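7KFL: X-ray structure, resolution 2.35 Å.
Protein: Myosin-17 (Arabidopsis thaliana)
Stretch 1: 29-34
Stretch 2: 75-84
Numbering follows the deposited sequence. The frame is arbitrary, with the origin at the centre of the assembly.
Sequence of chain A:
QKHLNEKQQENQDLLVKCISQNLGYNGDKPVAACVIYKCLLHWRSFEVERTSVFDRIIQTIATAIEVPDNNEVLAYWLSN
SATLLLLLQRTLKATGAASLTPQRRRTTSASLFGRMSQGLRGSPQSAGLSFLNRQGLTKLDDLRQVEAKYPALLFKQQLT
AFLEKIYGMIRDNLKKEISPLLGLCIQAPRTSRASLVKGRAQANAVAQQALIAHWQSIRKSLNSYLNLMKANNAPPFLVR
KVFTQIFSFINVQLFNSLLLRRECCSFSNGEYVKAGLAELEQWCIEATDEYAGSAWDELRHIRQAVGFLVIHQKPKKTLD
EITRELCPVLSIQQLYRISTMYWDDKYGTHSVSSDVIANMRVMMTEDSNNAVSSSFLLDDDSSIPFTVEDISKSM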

# COMPACT_ATOMS: atom_id res chain seq x y z
N LYS A 29 -1.24 18.90 11.70
CA LYS A 29 -2.31 19.20 10.71
C LYS A 29 -1.70 19.83 9.45
O LYS A 29 -0.88 20.74 9.56
CB LYS A 29 -3.38 20.10 11.34
CG LYS A 29 -3.69 19.79 12.80
CD LYS A 29 -4.99 20.40 13.30
CE LYS A 29 -5.22 20.17 14.78
NZ LYS A 29 -6.06 18.97 15.03
N PRO A 30 -2.08 19.36 8.24
CA PRO A 30 -1.59 19.95 6.99
C PRO A 30 -2.17 21.36 6.81
O PRO A 30 -3.36 21.54 6.97
CB PRO A 30 -2.11 18.98 5.91
CG PRO A 30 -2.48 17.73 6.67
CD PRO A 30 -3.01 18.25 7.99
N VAL A 31 -1.30 22.33 6.50
CA VAL A 31 -1.66 23.78 6.49
C VAL A 31 -2.44 24.11 5.21
O VAL A 31 -3.48 24.78 5.33
CB VAL A 31 -0.42 24.68 6.66
CG1 VAL A 31 -0.73 26.13 6.36
CG2 VAL A 31 0.18 24.53 8.05
N ALA A 32 -1.96 23.66 4.04
CA ALA A 32 -2.53 24.01 2.72
C ALA A 32 -4.01 23.62 2.65
O ALA A 32 -4.82 24.43 2.16
CB ALA A 32 -1.73 23.37 1.60
N ALA A 33 -4.36 22.42 3.15
CA ALA A 33 -5.75 21.91 3.22
C ALA A 33 -6.61 22.87 4.05
O ALA A 33 -7.75 23.14 3.64
CB ALA A 33 -5.76 20.52 3.80
N CYS A 34 -6.09 23.36 5.18
CA CYS A 34 -6.78 24.29 6.11
C CYS A 34 -6.93 25.67 5.46
O CYS A 34 -8.02 26.27 5.57
CB CYS A 34 -6.05 24.41 7.44
SG CYS A 34 -6.10 22.89 8.43
N ALA A 75 3.78 12.54 -0.79
CA ALA A 75 3.54 12.35 0.66
C ALA A 75 2.87 13.61 1.23
O ALA A 75 1.92 13.46 2.04
CB ALA A 75 4.85 12.05 1.37
N TYR A 76 3.32 14.78 0.80
CA TYR A 76 2.79 16.12 1.18
C TYR A 76 1.32 16.22 0.78
O TYR A 76 0.48 16.54 1.64
CB TYR A 76 3.61 17.24 0.53
CG TYR A 76 3.16 18.63 0.91
CD1 TYR A 76 3.43 19.15 2.17
CD2 TYR A 76 2.46 19.42 0.02
CE1 TYR A 76 3.02 20.42 2.53
CE2 TYR A 76 2.04 20.70 0.36
CZ TYR A 76 2.33 21.20 1.62
OH TYR A 76 1.92 22.46 1.97
N TRP A 77 1.02 15.93 -0.49
CA TRP A 77 -0.34 16.11 -1.09
C TRP A 77 -1.27 14.95 -0.70
O TRP A 77 -2.49 15.15 -0.79
CB TRP A 77 -0.25 16.30 -2.61
CG TRP A 77 0.06 17.72 -2.97
CD1 TRP A 77 1.13 18.18 -3.69
CD2 TRP A 77 -0.70 18.88 -2.60
NE1 TRP A 77 1.07 19.54 -3.80
CE2 TRP A 77 -0.04 20.00 -3.14
CE3 TRP A 77 -1.87 19.08 -1.86
CZ2 TRP A 77 -0.52 21.30 -2.97
CZ3 TRP A 77 -2.35 20.36 -1.70
CH2 TRP A 77 -1.68 21.45 -2.24
N LEU A 78 -0.72 13.81 -0.27
CA LEU A 78 -1.54 12.73 0.34
C LEU A 78 -2.12 13.23 1.66
O LEU A 78 -3.36 13.15 1.84
CB LEU A 78 -0.68 11.48 0.57
CG LEU A 78 -1.43 10.30 1.19
CD1 LEU A 78 -2.22 9.54 0.14
CD2 LEU A 78 -0.48 9.37 1.93
N SER A 79 -1.27 13.74 2.55
CA SER A 79 -1.64 14.25 3.90
C SER A 79 -2.63 15.41 3.78
O SER A 79 -3.60 15.44 4.57
CB SER A 79 -0.42 14.66 4.68
OG SER A 79 -0.74 14.86 6.05
N ASN A 80 -2.42 16.31 2.81
CA ASN A 80 -3.27 17.51 2.58
C ASN A 80 -4.62 17.10 1.99
O ASN A 80 -5.65 17.58 2.49
CB ASN A 80 -2.56 18.54 1.70
CG ASN A 80 -1.74 19.52 2.51
OD1 ASN A 80 -2.29 20.42 3.13
ND2 ASN A 80 -0.43 19.33 2.52
N SER A 81 -4.61 16.26 0.95
CA SER A 81 -5.83 15.79 0.25
C SER A 81 -6.75 15.07 1.24
O SER A 81 -7.96 15.35 1.23
CB SER A 81 -5.49 14.91 -0.92
OG SER A 81 -4.63 15.59 -1.82
N ALA A 82 -6.18 14.18 2.06
CA ALA A 82 -6.91 13.39 3.08
C ALA A 82 -7.63 14.33 4.05
O ALA A 82 -8.83 14.11 4.30
CB ALA A 82 -5.95 12.47 3.80
N THR A 83 -6.93 15.36 4.54
CA THR A 83 -7.47 16.34 5.53
C THR A 83 -8.53 17.22 4.85
O THR A 83 -9.58 17.46 5.49
CB THR A 83 -6.35 17.19 6.16
OG1 THR A 83 -5.38 16.29 6.70
CG2 THR A 83 -6.85 18.10 7.26
N LEU A 84 -8.29 17.67 3.61
CA LEU A 84 -9.26 18.52 2.87
C LEU A 84 -10.54 17.73 2.61
O LEU A 84 -11.63 18.30 2.84
CB LEU A 84 -8.64 19.02 1.55
CG LEU A 84 -9.51 19.99 0.75
CD1 LEU A 84 -10.19 21.01 1.65
CD2 LEU A 84 -8.69 20.69 -0.32
O HOH W 1 0.63 22.08 4.19

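How do the two backbones meet? Residues 75-84 are helical throughout, whereas the first stretch is extended at Lys29 and Pro30 before turning into a helix whose first residues lie against the helix of the second stretch. The nearest CA atoms across the two stretches are those of Ala33 and Leu84, 4.9 Å apart, a spacing that the small alanine side chain allows: Ala33 CB packs 4.0 Å from Leu84 CB.

What makes the direct polar link? Near the start of a helix, backbone NH groups lack a preceding turn to bond to, and Asn80 serves one of them: Ala33 N donates to Asn80 OD1 at 2.9 Å. The other end of the amide is held at home, Asn80 ND2 donating to Tyr76 O at 3.1 Å.

How is the neighbouring NH satisfied? Water 1 accepts from Ala32 N at 3.0 Å and donates to Tyr76 OH at 2.6 Å, bridging the stretches. Nearby, Ala32 CB points toward the second helix and lies 4.3 Å from Trp77 CH2, an apolar contact.

What does Pro30 contribute? Its buried ring packs on the helix, Pro30 CG lying 3.3 Å from Ser79 O and 3.2 Å from Thr83 OG1. Thr83 OG1 donates to Ser79 O at 2.9 Å, so its polarity is met within its own helix, next to the proline.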